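Local coordinates for selenium-binding protein (Sulfolobus tokodaii, PDB 2ECE) that is of unknown function but may bind selenium, and folds as a beta propeller, at residues A[141-147]-A[191-197]; A[164-168]-A[178-182]; A[74-78]-A[445-450]; A[86-90]-A[146-150]. All coordinates share one frame; numbering follows the deposited sequence.

Contact 1 of 4, residues A[141-147]-A[191-197]; sequences HTVHCGP and YDFWWNL
T142 and D192 meet because the first torsion of T142 (chi1 -55°) sets OG1 opposite its own carbonyl carbon, while CG of D192 stands trans to its amide nitrogen and carries the carboxylate across. T142 OG1 donates to D192 OD1 at 2.6 Å, approaching on the anti side of the carboxylate and somewhat out of its plane. A similar turn in H144 (chi1 -84°) drops its imidazole into the gap between strands 141-145 and 193-196. These are the innermost strands of two consecutive propeller blades; their axes stay 8.0 Å apart and run roughly parallel, and side chains fill the space between them. One face of the H144 ring stacks on the five-membered ring of W194, centroids 3.6 Å apart and planes at 16°, whereas its edge, at CD2, points to the face of F193, 3.7 Å from F193 CZ. W195 completes the aromatic cluster: its CZ2 comes to 3.6 Å from G146 CA, and its NE1 bonds to S458. Farther along, P147 CG packs on L197 CD1 at 3.9 Å. A water lies near the plane of the imidazole, 3.0 Å from H144 NE2, and is hydrogen-bonded to D192 OD2 at 2.7 Å. The same OD2 also receives the backbone N-H of L256, on the next inner strand. D192 is thus a buried carboxylate with both oxygens engaged, its rotation fixed by T142, the water and L256, while the ring of H144 is set by a stack on its face, an edge-to-face neighbour and a bound water.

Contact 2 of 4, residues A[164-168]-A[178-182]; sequences GGILM and GKWEI
The outer hairpin of one propeller blade, strands 165-169 and 176-179, is joined here just where the outermost strand ends and the chain turns off toward the next blade. L167 and K179 form an antiparallel non-hydrogen-bonded pair, and M168 N donates to G178 O at 3.0 Å. L167 CA makes a CA-H...O contact to G178 O at 3.3 Å. One step on, I166 O accepts W180 N at 2.8 Å. Past that point a side chain takes over from the backbone: E181, bent at chi2 (80°), folds back so that OE2 accepts I166 N at 2.7 Å through its syn lone pair. The other oxygen, OE1, bonds to the hydroxyl of Y137. A CB on G165 would run into OE2, and at the backbone angles of G165 and G178 it would jam against the preceding carbonyl oxygen, which calls for glycine. M168 and W180 add a Met-aromatic contact in which the sulfur lies at the indole edge, with SD 3.6 Å from CD1. I166 runs alongside W180 and points the same way, CG2 4.2 Å from CB. The indole goes on to meet Y151 edge-to-face and W233 of the following blade, while R238 bonds to the carbonyls of K179 and W180. Such a pairing of the two outer strands, followed by a departing loop that packs against the neighbouring sheet, belongs to the blade periphery of a beta propeller.

Contact 3 of 4, residues A[74-78]-A[445-450]; sequences HHFGW and HQVRLS
The imidazole of H74 overlaps that of H445 face to face, centroids 3.7 Å apart and planes at 28°, and H75 meets the rim of H445 to complete a small histidine cluster. The contact belongs to the closure of the beta propeller: strand 443-449, near the C-terminus, is the innermost strand of a blade whose other three strands come from the N-terminal end, and it faces the start of the next blade. Q446 N donates to H74 O at 3.2 Å. The extended side chain of Q446 spans the gap to place OE1 in front of F76 N, 2.8 Å away, with the donor in the carbonyl plane and the N-H...O angle 155°. R448 grips F76 twice: CD lies over the centre of the phenyl face, and NE donates to F76 O at 2.8 Å. Its guanidinium also forms a salt bridge with D453 and bonds to S455. A leucine in place of R448 would probably leave F76 O without this donor and D453 without its salt-bridge partner. Beyond R448, water 3 bridges the blades, accepting from W78 NE1 at 2.7 Å and donating to L449 O at 2.7 Å.

Contact 4 of 4, residues A[86-90]-A[146-150]; sequences CPNGK and GPDAI
P147 presses its ring into the curve of the 86-90 turn, and this is the close-packed half of the contact. C86 SG lies 4.0 Å from P147 CG, N88 OD1 approaches P147 CB at 3.4 Å, and G89 CA sits 3.7 Å from the same CB. The curve is a type I turn closed by G89 N bonding to C86 O at 2.7 Å, and a CB on G89 would strike that oxygen. C86 is further fixed by its disulfide to C460, close to the C-terminus. The second half, around K90 and D148, is looser and partly open to solvent, and it relies on two hydrogen bonds more than on packing. K90 N donates to P147 O at 3.1 Å from above the carbonyl plane, not on a lone pair. The lysine chain then runs over the backbone and bends at its last torsion (chi4 66°), which brings NZ to D148 O at 2.9 Å, this time in the carbonyl plane and on a lone pair. The carboxylate of D148 takes no part: its OD2 is 5.8 Å from K90 NZ and bonds instead to the hydroxyl of Y151. With an alanine at K90, D148 O would probably lose its ammonium donor, and the two loops would be tied on this side by the backbone bond alone. Here two loops, each following the innermost strand of its blade, join neighbouring blades of the beta propeller.

In the fold
Contacts 3 and 1 lie at blade junctions separated by one more, which contact 4 bridges; their centres are 13 Å apart. H141 meets the rings of H74 and H75, and the C81-C145 disulfide ties the blade that begins at 77-78 to that of strand 140-145, across the junction of contact 4. Contact 3 lies deepest, about 8 Å from the centre of the chain; contact 4 lies about 22 Å from it. Contact 4 continues contact 1 outward through the shared G146 and P147, with L197 CD1 3.7 Å from C86 SG. Contact 2 sits on the outer part of the blade that holds strand 140-145 and touches contact 1 where I166 CD1 meets F193 CG at 3.7 Å.

Contact 1 of 4, residues A[141-147]-A[191-197]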
loop_
_atom_site.group_PDB
_atom_site.type_symbol
_atom_site.label_atom_id
_atom_site.label_comp_id
_atom_site.label_asym_id
_atom_site.label_seq_id
_atom_site.Cartn_x
_atom_site.Cartn_y
_atom_site.Cartn_z
ATOM N N HIS A 141 5.644 -5.390 -6.559
ATOM C CA HIS A 141 4.975 -4.414 -5.711
ATOM C C HIS A 141 4.097 -4.988 -4.586
ATOM O O HIS A 141 4.574 -5.254 -3.484
ATOM C CB HIS A 141 4.139 -3.494 -6.614
ATOM C CG HIS A 141 3.555 -2.308 -5.912
ATOM N ND1 HIS A 141 4.256 -1.136 -5.713
ATOM C CD2 HIS A 141 2.334 -2.114 -5.359
ATOM C CE1 HIS A 141 3.492 -0.271 -5.069
ATOM N NE2 HIS A 141 2.320 -0.840 -4.842
ATOM N N THR A 142 2.819 -5.191 -4.882
ATOM C CA THR A 142 1.856 -5.680 -3.894
ATOM C C THR A 142 1.876 -7.184 -3.614
ATOM O O THR A 142 2.001 -7.991 -4.532
ATOM C CB THR A 142 0.415 -5.307 -4.312
ATOM O OG1 THR A 142 0.329 -3.887 -4.513
ATOM C CG2 THR A 142 -0.608 -5.747 -3.225
ATOM N N VAL A 143 1.745 -7.545 -2.336
ATOM C CA VAL A 143 1.686 -8.945 -1.925
ATOM C C VAL A 143 0.373 -9.185 -1.188
ATOM O O VAL A 143 0.039 -8.443 -0.261
ATOM C CB VAL A 143 2.817 -9.325 -0.949
ATOM C CG1 VAL A 143 2.660 -10.791 -0.532
ATOM C CG2 VAL A 143 4.163 -9.095 -1.595
ATOM N N HIS A 144 -0.369 -10.211 -1.601
ATOM C CA HIS A 144 -1.624 -10.562 -0.947
ATOM C C HIS A 144 -1.682 -12.065 -0.688
ATOM O O HIS A 144 -1.298 -12.863 -1.548
ATOM C CB HIS A 144 -2.828 -10.148 -1.806
ATOM C CG HIS A 144 -3.228 -8.717 -1.628
ATOM N ND1 HIS A 144 -3.493 -8.172 -0.389
ATOM C CD2 HIS A 144 -3.418 -7.719 -2.526
ATOM C CE1 HIS A 144 -3.826 -6.900 -0.529
ATOM N NE2 HIS A 144 -3.790 -6.600 -1.816
ATOM N N CYS A 145 -2.159 -12.440 0.496
ATOM C CA CYS A 145 -2.285 -13.851 0.883
ATOM C C CYS A 145 -3.658 -14.362 0.433
ATOM O O CYS A 145 -4.692 -13.900 0.917
ATOM C CB CYS A 145 -2.122 -14.002 2.419
ATOM S SG CYS A 145 -2.742 -12.553 3.340
ATOM N N GLY A 146 -3.665 -15.299 -0.508
ATOM C CA GLY A 146 -4.920 -15.847 -0.990
ATOM C C GLY A 146 -5.174 -17.216 -0.385
ATOM O O GLY A 146 -4.297 -17.765 0.286
ATOM N N PRO A 147 -6.365 -17.794 -0.594
ATOM C CA PRO A 147 -6.695 -19.114 -0.049
ATOM C C PRO A 147 -5.837 -20.199 -0.692
ATOM O O PRO A 147 -5.372 -21.129 -0.033
ATOM C CB PRO A 147 -8.164 -19.300 -0.435
ATOM C CG PRO A 147 -8.666 -17.899 -0.692
ATOM C CD PRO A 147 -7.493 -17.257 -1.373
ATOM N N TYR A 191 -0.078 -2.159 -11.081
ATOM C CA TYR A 191 0.412 -1.493 -9.868
ATOM C C TYR A 191 -0.059 -2.248 -8.624
ATOM O O TYR A 191 0.696 -3.013 -8.025
ATOM C CB TYR A 191 -0.113 -0.069 -9.777
ATOM C CG TYR A 191 0.391 0.676 -8.558
ATOM C CD1 TYR A 191 -0.408 0.875 -7.425
ATOM C CD2 TYR A 191 1.710 1.123 -8.516
ATOM C CE1 TYR A 191 0.116 1.501 -6.274
ATOM C CE2 TYR A 191 2.236 1.739 -7.388
ATOM C CZ TYR A 191 1.440 1.926 -6.274
ATOM O OH TYR A 191 1.979 2.538 -5.171
ATOM N N ASP A 192 -1.361 -2.189 -8.379
ATOM C CA ASP A 192 -1.922 -2.834 -7.191
ATOM C C ASP A 192 -3.039 -3.768 -7.624
ATOM O O ASP A 192 -3.413 -3.803 -8.794
ATOM C CB ASP A 192 -2.456 -1.783 -6.190
ATOM C CG ASP A 192 -2.895 -2.404 -4.869
ATOM O OD1 ASP A 192 -2.186 -3.308 -4.369
ATOM O OD2 ASP A 192 -3.938 -1.981 -4.323
ATOM N N PHE A 193 -3.556 -4.541 -6.682
ATOM C CA PHE A 193 -4.642 -5.462 -6.969
ATOM C C PHE A 193 -5.204 -5.974 -5.664
ATOM O O PHE A 193 -4.547 -5.918 -4.632
ATOM C CB PHE A 193 -4.151 -6.677 -7.773
ATOM C CG PHE A 193 -3.405 -7.709 -6.940
ATOM C CD1 PHE A 193 -2.059 -7.532 -6.615
ATOM C CD2 PHE A 193 -4.060 -8.845 -6.463
ATOM C CE1 PHE A 193 -1.376 -8.474 -5.828
ATOM C CE2 PHE A 193 -3.385 -9.793 -5.675
ATOM C CZ PHE A 193 -2.041 -9.605 -5.357
ATOM N N TRP A 194 -6.438 -6.446 -5.717
ATOM C CA TRP A 194 -7.060 -7.077 -4.572
ATOM C C TRP A 194 -8.269 -7.849 -5.072
ATOM O O TRP A 194 -8.411 -8.061 -6.277
ATOM C CB TRP A 194 -7.437 -6.099 -3.447
ATOM C CG TRP A 194 -7.286 -6.807 -2.115
ATOM C CD1 TRP A 194 -7.196 -8.161 -1.933
ATOM C CD2 TRP A 194 -7.190 -6.223 -0.802
ATOM N NE1 TRP A 194 -7.046 -8.457 -0.600
ATOM C CE2 TRP A 194 -7.039 -7.292 0.118
ATOM C CE3 TRP A 194 -7.213 -4.909 -0.312
ATOM C CZ2 TRP A 194 -6.916 -7.089 1.498
ATOM C CZ3 TRP A 194 -7.091 -4.706 1.072
ATOM C CH2 TRP A 194 -6.943 -5.793 1.955
ATOM N N TRP A 195 -9.150 -8.264 -4.176
ATOM C CA TRP A 195 -10.262 -9.075 -4.621
ATOM C C TRP A 195 -11.433 -9.127 -3.650
ATOM O O TRP A 195 -11.379 -8.595 -2.540
ATOM C CB TRP A 195 -9.737 -10.506 -4.849
ATOM C CG TRP A 195 -8.865 -11.026 -3.680
ATOM C CD1 TRP A 195 -9.148 -10.930 -2.347
ATOM C CD2 TRP A 195 -7.591 -11.711 -3.763
ATOM N NE1 TRP A 195 -8.145 -11.501 -1.597
ATOM C CE2 TRP A 195 -7.178 -11.987 -2.436
ATOM C CE3 TRP A 195 -6.766 -12.114 -4.823
ATOM C CZ2 TRP A 195 -5.972 -12.649 -2.141
ATOM C CZ3 TRP A 195 -5.557 -12.778 -4.527
ATOM C CH2 TRP A 195 -5.179 -13.035 -3.194
ATOM N N ASN A 196 -12.498 -9.768 -4.110
ATOM C CA ASN A 196 -13.677 -10.042 -3.312
ATOM C C ASN A 196 -13.705 -11.542 -3.570
ATOM O O ASN A 196 -14.128 -11.989 -4.638
ATOM C CB ASN A 196 -14.937 -9.396 -3.881
ATOM C CG ASN A 196 -16.169 -9.737 -3.060
ATOM O OD1 ASN A 196 -16.468 -10.910 -2.840
ATOM N ND2 ASN A 196 -16.884 -8.715 -2.597
ATOM N N LEU A 197 -13.229 -12.313 -2.603
ATOM C CA LEU A 197 -13.131 -13.757 -2.770
ATOM C C LEU A 197 -14.408 -14.547 -3.034
ATOM O O LEU A 197 -14.459 -15.330 -3.973
ATOM C CB LEU A 197 -12.364 -14.360 -1.582
ATOM C CG LEU A 197 -10.899 -13.893 -1.506
ATOM C CD1 LEU A 197 -10.268 -14.339 -0.195
ATOM C CD2 LEU A 197 -10.124 -14.447 -2.687
HETATM O O HOH W 1 -4.496 -3.767 -2.370
HETATM O O HOH W 2 -6.301 -11.499 1.224
#

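Contact 2 of 4, residues A[164-168]-A[178-182]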
loop_
_atom_site.group_PDB
_atom_site.type_symbol
_atom_site.label_atom_id
_atom_site.label_comp_id
_atom_site.label_asym_id
_atom_site.label_seq_id
_atom_site.Cartn_x
_atom_site.Cartn_y
_atom_site.Cartn_z
ATOM N N GLY A 164 2.752 -5.699 -17.399
ATOM C CA GLY A 164 3.147 -6.014 -16.046
ATOM C C GLY A 164 2.002 -6.907 -15.628
ATOM O O GLY A 164 1.138 -7.222 -16.462
ATOM N N GLY A 165 1.951 -7.319 -14.368
ATOM C CA GLY A 165 0.848 -8.172 -13.974
ATOM C C GLY A 165 0.987 -8.786 -12.604
ATOM O O GLY A 165 1.609 -8.211 -11.722
ATOM N N ILE A 166 0.407 -9.969 -12.437
ATOM C CA ILE A 166 0.423 -10.660 -11.159
ATOM C C ILE A 166 0.985 -12.073 -11.274
ATOM O O ILE A 166 0.588 -12.842 -12.154
ATOM C CB ILE A 166 -1.012 -10.747 -10.584
ATOM C CG1 ILE A 166 -1.589 -9.335 -10.440
ATOM C CG2 ILE A 166 -1.007 -11.493 -9.256
ATOM C CD1 ILE A 166 -3.105 -9.299 -10.282
ATOM N N LEU A 167 1.915 -12.407 -10.387
ATOM C CA LEU A 167 2.493 -13.745 -10.371
ATOM C C LEU A 167 2.050 -14.402 -9.076
ATOM O O LEU A 167 1.560 -13.731 -8.164
ATOM C CB LEU A 167 4.023 -13.699 -10.423
ATOM C CG LEU A 167 4.746 -13.064 -9.235
ATOM C CD1 LEU A 167 5.780 -14.034 -8.685
ATOM C CD2 LEU A 167 5.407 -11.774 -9.682
ATOM N N MET A 168 2.230 -15.715 -8.996
ATOM C CA MET A 168 1.837 -16.464 -7.816
ATOM C C MET A 168 3.010 -17.248 -7.251
ATOM O O MET A 168 3.929 -17.629 -7.985
ATOM C CB MET A 168 0.705 -17.425 -8.173
ATOM C CG MET A 168 -0.595 -16.733 -8.563
ATOM S SD MET A 168 -1.645 -17.808 -9.540
ATOM C CE MET A 168 -2.343 -18.884 -8.283
ATOM N N GLY A 178 4.283 -18.841 -11.515
ATOM C CA GLY A 178 4.259 -18.197 -12.817
ATOM C C GLY A 178 3.207 -17.108 -12.881
ATOM O O GLY A 178 2.695 -16.679 -11.845
ATOM N N LYS A 179 2.889 -16.666 -14.094
ATOM C CA LYS A 179 1.886 -15.630 -14.310
ATOM C C LYS A 179 0.504 -16.099 -13.895
ATOM O O LYS A 179 0.141 -17.257 -14.098
ATOM C CB LYS A 179 1.820 -15.227 -15.789
ATOM C CG LYS A 179 2.934 -14.336 -16.291
ATOM C CD LYS A 179 2.553 -13.755 -17.653
ATOM C CE LYS A 179 3.676 -12.925 -18.244
ATOM N NZ LYS A 179 4.891 -13.767 -18.417
ATOM N N TRP A 180 -0.274 -15.192 -13.319
ATOM C CA TRP A 180 -1.633 -15.526 -12.915
ATOM C C TRP A 180 -2.592 -15.395 -14.098
ATOM O O TRP A 180 -3.551 -16.158 -14.216
ATOM C CB TRP A 180 -2.099 -14.592 -11.803
ATOM C CG TRP A 180 -3.561 -14.699 -11.515
ATOM C CD1 TRP A 180 -4.201 -15.712 -10.858
ATOM C CD2 TRP A 180 -4.576 -13.767 -11.903
ATOM N NE1 TRP A 180 -5.553 -15.464 -10.809
ATOM C CE2 TRP A 180 -5.810 -14.275 -11.441
ATOM C CE3 TRP A 180 -4.560 -12.544 -12.592
ATOM C CZ2 TRP A 180 -7.024 -13.607 -11.652
ATOM C CZ3 TRP A 180 -5.770 -11.880 -12.802
ATOM C CH2 TRP A 180 -6.982 -12.413 -12.329
ATOM N N GLU A 181 -2.319 -14.428 -14.970
ATOM C CA GLU A 181 -3.175 -14.160 -16.124
ATOM C C GLU A 181 -3.210 -15.251 -17.185
ATOM O O GLU A 181 -2.167 -15.737 -17.626
ATOM C CB GLU A 181 -2.765 -12.854 -16.817
ATOM C CG GLU A 181 -2.757 -11.601 -15.946
ATOM C CD GLU A 181 -1.501 -11.492 -15.102
ATOM O OE1 GLU A 181 -0.578 -12.314 -15.298
ATOM O OE2 GLU A 181 -1.432 -10.583 -14.250
ATOM N N ILE A 182 -4.420 -15.615 -17.597
ATOM C CA ILE A 182 -4.611 -16.598 -18.656
ATOM C C ILE A 182 -5.051 -15.806 -19.892
ATOM O O ILE A 182 -4.611 -16.080 -21.009
ATOM C CB ILE A 182 -5.691 -17.649 -18.278
ATOM C CG1 ILE A 182 -5.112 -18.655 -17.275
ATOM C CG2 ILE A 182 -6.161 -18.403 -19.526
ATOM C CD1 ILE A 182 -3.958 -19.481 -17.842
#

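Contact 3 of 4, residues A[74-78]-A[445-450]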
loop_
_atom_site.group_PDB
_atom_site.type_symbol
_atom_site.label_atom_id
_atom_site.label_comp_id
_atom_site.label_asym_id
_atom_site.label_seq_id
_atom_site.Cartn_x
_atom_site.Cartn_y
_atom_site.Cartn_z
ATOM N N HIS A 74 9.260 -1.854 -0.431
ATOM C CA HIS A 74 8.110 -0.970 -0.584
ATOM C C HIS A 74 6.871 -1.550 0.134
ATOM O O HIS A 74 6.632 -1.302 1.312
ATOM C CB HIS A 74 7.899 -0.916 -2.075
ATOM C CG HIS A 74 6.980 0.152 -2.565
ATOM N ND1 HIS A 74 7.424 1.417 -2.884
ATOM C CD2 HIS A 74 5.677 0.109 -2.929
ATOM C CE1 HIS A 74 6.434 2.105 -3.427
ATOM N NE2 HIS A 74 5.362 1.335 -3.464
ATOM N N HIS A 75 6.285 -2.543 -0.517
ATOM C CA HIS A 75 5.076 -3.195 -0.009
ATOM C C HIS A 75 5.452 -4.637 0.311
ATOM O O HIS A 75 6.373 -5.187 -0.293
ATOM C CB HIS A 75 3.943 -3.198 -1.067
ATOM C CG HIS A 75 3.122 -1.939 -1.106
ATOM N ND1 HIS A 75 3.564 -0.739 -0.590
ATOM C CD2 HIS A 75 1.892 -1.693 -1.625
ATOM C CE1 HIS A 75 2.644 0.189 -0.786
ATOM N NE2 HIS A 75 1.619 -0.364 -1.411
ATOM N N PHE A 76 4.772 -5.230 1.285
ATOM C CA PHE A 76 5.010 -6.628 1.645
ATOM C C PHE A 76 3.776 -7.205 2.332
ATOM O O PHE A 76 2.853 -6.472 2.680
ATOM C CB PHE A 76 6.261 -6.801 2.535
ATOM C CG PHE A 76 6.149 -6.190 3.911
ATOM C CD1 PHE A 76 6.231 -4.814 4.087
ATOM C CD2 PHE A 76 5.985 -7.002 5.033
ATOM C CE1 PHE A 76 6.152 -4.246 5.363
ATOM C CE2 PHE A 76 5.903 -6.448 6.321
ATOM C CZ PHE A 76 5.987 -5.066 6.482
ATOM N N GLY A 77 3.747 -8.516 2.519
ATOM C CA GLY A 77 2.590 -9.120 3.151
ATOM C C GLY A 77 2.879 -10.463 3.780
ATOM O O GLY A 77 4.019 -10.915 3.793
ATOM N N TRP A 78 1.838 -11.096 4.312
ATOM C CA TRP A 78 1.974 -12.401 4.953
ATOM C C TRP A 78 1.791 -13.553 3.982
ATOM O O TRP A 78 1.142 -13.405 2.949
ATOM C CB TRP A 78 0.937 -12.553 6.065
ATOM C CG TRP A 78 1.063 -11.547 7.156
ATOM C CD1 TRP A 78 0.360 -10.387 7.289
ATOM C CD2 TRP A 78 1.909 -11.642 8.302
ATOM N NE1 TRP A 78 0.711 -9.756 8.457
ATOM C CE2 TRP A 78 1.660 -10.506 9.100
ATOM C CE3 TRP A 78 2.856 -12.583 8.736
ATOM C CZ2 TRP A 78 2.322 -10.281 10.313
ATOM C CZ3 TRP A 78 3.515 -12.358 9.946
ATOM C CH2 TRP A 78 3.242 -11.216 10.717
ATOM N N HIS A 445 8.305 2.732 4.569
ATOM C CA HIS A 445 7.184 2.532 3.662
ATOM C C HIS A 445 6.026 1.754 4.306
ATOM O O HIS A 445 5.481 2.173 5.332
ATOM C CB HIS A 445 7.648 1.831 2.376
ATOM C CG HIS A 445 6.809 2.161 1.180
ATOM N ND1 HIS A 445 7.103 3.211 0.334
ATOM C CD2 HIS A 445 5.637 1.643 0.739
ATOM C CE1 HIS A 445 6.149 3.327 -0.572
ATOM N NE2 HIS A 445 5.247 2.388 -0.349
ATOM N N GLN A 446 5.653 0.619 3.730
ATOM C CA GLN A 446 4.510 -0.119 4.272
ATOM C C GLN A 446 4.676 -0.672 5.678
ATOM O O GLN A 446 5.759 -1.086 6.084
ATOM C CB GLN A 446 4.093 -1.249 3.333
ATOM C CG GLN A 446 2.741 -1.858 3.717
ATOM C CD GLN A 446 2.094 -2.593 2.572
ATOM O OE1 GLN A 446 2.705 -3.473 1.956
ATOM N NE2 GLN A 446 0.848 -2.242 2.275
ATOM N N VAL A 447 3.573 -0.669 6.415
ATOM C CA VAL A 447 3.547 -1.164 7.782
ATOM C C VAL A 447 2.594 -2.350 7.885
ATOM O O VAL A 447 1.488 -2.307 7.355
ATOM C CB VAL A 447 3.069 -0.048 8.753
ATOM C CG1 VAL A 447 2.878 -0.603 10.156
ATOM C CG2 VAL A 447 4.086 1.083 8.775
ATOM N N ARG A 448 3.035 -3.414 8.549
ATOM C CA ARG A 448 2.188 -4.582 8.760
ATOM C C ARG A 448 2.151 -4.830 10.262
ATOM O O ARG A 448 3.190 -5.029 10.892
ATOM C CB ARG A 448 2.728 -5.829 8.037
ATOM C CG ARG A 448 1.897 -6.233 6.805
ATOM C CD ARG A 448 2.140 -5.284 5.628
ATOM N NE ARG A 448 1.141 -5.395 4.562
ATOM C CZ ARG A 448 -0.076 -4.863 4.613
ATOM N NH1 ARG A 448 -0.461 -4.177 5.682
ATOM N NH2 ARG A 448 -0.907 -5.006 3.590
ATOM N N LEU A 449 0.954 -4.810 10.833
ATOM C CA LEU A 449 0.803 -5.019 12.267
ATOM C C LEU A 449 0.701 -6.503 12.616
ATOM O O LEU A 449 0.021 -7.268 11.928
ATOM C CB LEU A 449 -0.442 -4.279 12.767
ATOM C CG LEU A 449 -0.524 -2.792 12.393
ATOM C CD1 LEU A 449 -1.865 -2.219 12.854
ATOM C CD2 LEU A 449 0.642 -2.035 13.030
ATOM N N SER A 450 1.385 -6.912 13.678
ATOM C CA SER A 450 1.339 -8.304 14.105
ATOM C C SER A 450 -0.126 -8.672 14.345
ATOM O O SER A 450 -0.862 -7.916 14.971
ATOM C CB SER A 450 2.148 -8.495 15.392
ATOM O OG SER A 450 1.678 -7.649 16.430
HETATM O O HOH W 3 -0.444 -7.450 9.319
#

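Contact 4 of 4, residues A[86-90]-A[146-150]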
loop_
_atom_site.group_PDB
_atom_site.type_symbol
_atom_site.label_atom_id
_atom_site.label_comp_id
_atom_site.label_asym_id
_atom_site.label_seq_id
_atom_site.Cartn_x
_atom_site.Cartn_y
_atom_site.Cartn_z
ATOM N N CYS A 86 -11.515 -19.539 4.043
ATOM C CA CYS A 86 -12.427 -19.625 2.908
ATOM C C CYS A 86 -12.626 -21.100 2.526
ATOM O O CYS A 86 -11.758 -21.937 2.778
ATOM C CB CYS A 86 -11.843 -18.887 1.700
ATOM S SG CYS A 86 -11.673 -17.076 1.861
ATOM N N PRO A 87 -13.770 -21.430 1.907
ATOM C CA PRO A 87 -14.043 -22.812 1.500
ATOM C C PRO A 87 -12.878 -23.483 0.774
ATOM O O PRO A 87 -12.572 -24.650 1.016
ATOM C CB PRO A 87 -15.270 -22.659 0.612
ATOM C CG PRO A 87 -16.044 -21.602 1.348
ATOM C CD PRO A 87 -14.958 -20.579 1.697
ATOM N N ASN A 88 -12.227 -22.739 -0.112
ATOM C CA ASN A 88 -11.105 -23.271 -0.874
ATOM C C ASN A 88 -9.759 -23.011 -0.201
ATOM O O ASN A 88 -8.705 -23.220 -0.808
ATOM C CB ASN A 88 -11.107 -22.675 -2.287
ATOM C CG ASN A 88 -10.832 -21.181 -2.295
ATOM O OD1 ASN A 88 -11.201 -20.463 -1.365
ATOM N ND2 ASN A 88 -10.194 -20.702 -3.363
ATOM N N GLY A 89 -9.796 -22.563 1.050
ATOM C CA GLY A 89 -8.563 -22.291 1.769
ATOM C C GLY A 89 -7.724 -23.539 1.960
ATOM O O GLY A 89 -8.232 -24.573 2.399
ATOM N N LYS A 90 -6.438 -23.453 1.635
ATOM C CA LYS A 90 -5.550 -24.602 1.770
ATOM C C LYS A 90 -5.289 -25.001 3.214
ATOM O O LYS A 90 -5.342 -24.170 4.123
ATOM C CB LYS A 90 -4.228 -24.353 1.049
ATOM C CG LYS A 90 -4.332 -24.544 -0.451
ATOM C CD LYS A 90 -2.958 -24.735 -1.072
ATOM C CE LYS A 90 -3.049 -25.312 -2.480
ATOM N NZ LYS A 90 -3.699 -24.396 -3.453
ATOM N N GLY A 146 -3.665 -15.299 -0.508
ATOM C CA GLY A 146 -4.920 -15.847 -0.990
ATOM C C GLY A 146 -5.174 -17.216 -0.385
ATOM O O GLY A 146 -4.297 -17.765 0.286
ATOM N N PRO A 147 -6.365 -17.794 -0.594
ATOM C CA PRO A 147 -6.695 -19.114 -0.049
ATOM C C PRO A 147 -5.837 -20.199 -0.692
ATOM O O PRO A 147 -5.372 -21.129 -0.033
ATOM C CB PRO A 147 -8.164 -19.300 -0.435
ATOM C CG PRO A 147 -8.666 -17.899 -0.692
ATOM C CD PRO A 147 -7.493 -17.257 -1.373
ATOM N N ASP A 148 -5.645 -20.041 -1.997
ATOM C CA ASP A 148 -4.920 -20.985 -2.832
ATOM C C ASP A 148 -3.434 -20.735 -3.047
ATOM O O ASP A 148 -2.687 -21.675 -3.310
ATOM C CB ASP A 148 -5.623 -21.054 -4.185
ATOM C CG ASP A 148 -5.704 -19.697 -4.865
ATOM O OD1 ASP A 148 -5.625 -18.666 -4.158
ATOM O OD2 ASP A 148 -5.858 -19.659 -6.101
ATOM N N ALA A 149 -2.994 -19.483 -2.952
ATOM C CA ALA A 149 -1.578 -19.179 -3.159
ATOM C C ALA A 149 -1.242 -17.763 -2.708
ATOM O O ALA A 149 -2.093 -17.059 -2.173
ATOM C CB ALA A 149 -1.218 -19.354 -4.640
ATOM N N ILE A 150 0.006 -17.359 -2.917
ATOM C CA ILE A 150 0.449 -16.020 -2.556
ATOM C C ILE A 150 0.538 -15.264 -3.876
ATOM O O ILE A 150 1.168 -15.737 -4.820
ATOM C CB ILE A 150 1.832 -16.052 -1.871
ATOM C CG1 ILE A 150 1.749 -16.850 -0.568
ATOM C CG2 ILE A 150 2.304 -14.634 -1.586
ATOM C CD1 ILE A 150 3.108 -17.201 -0.003
#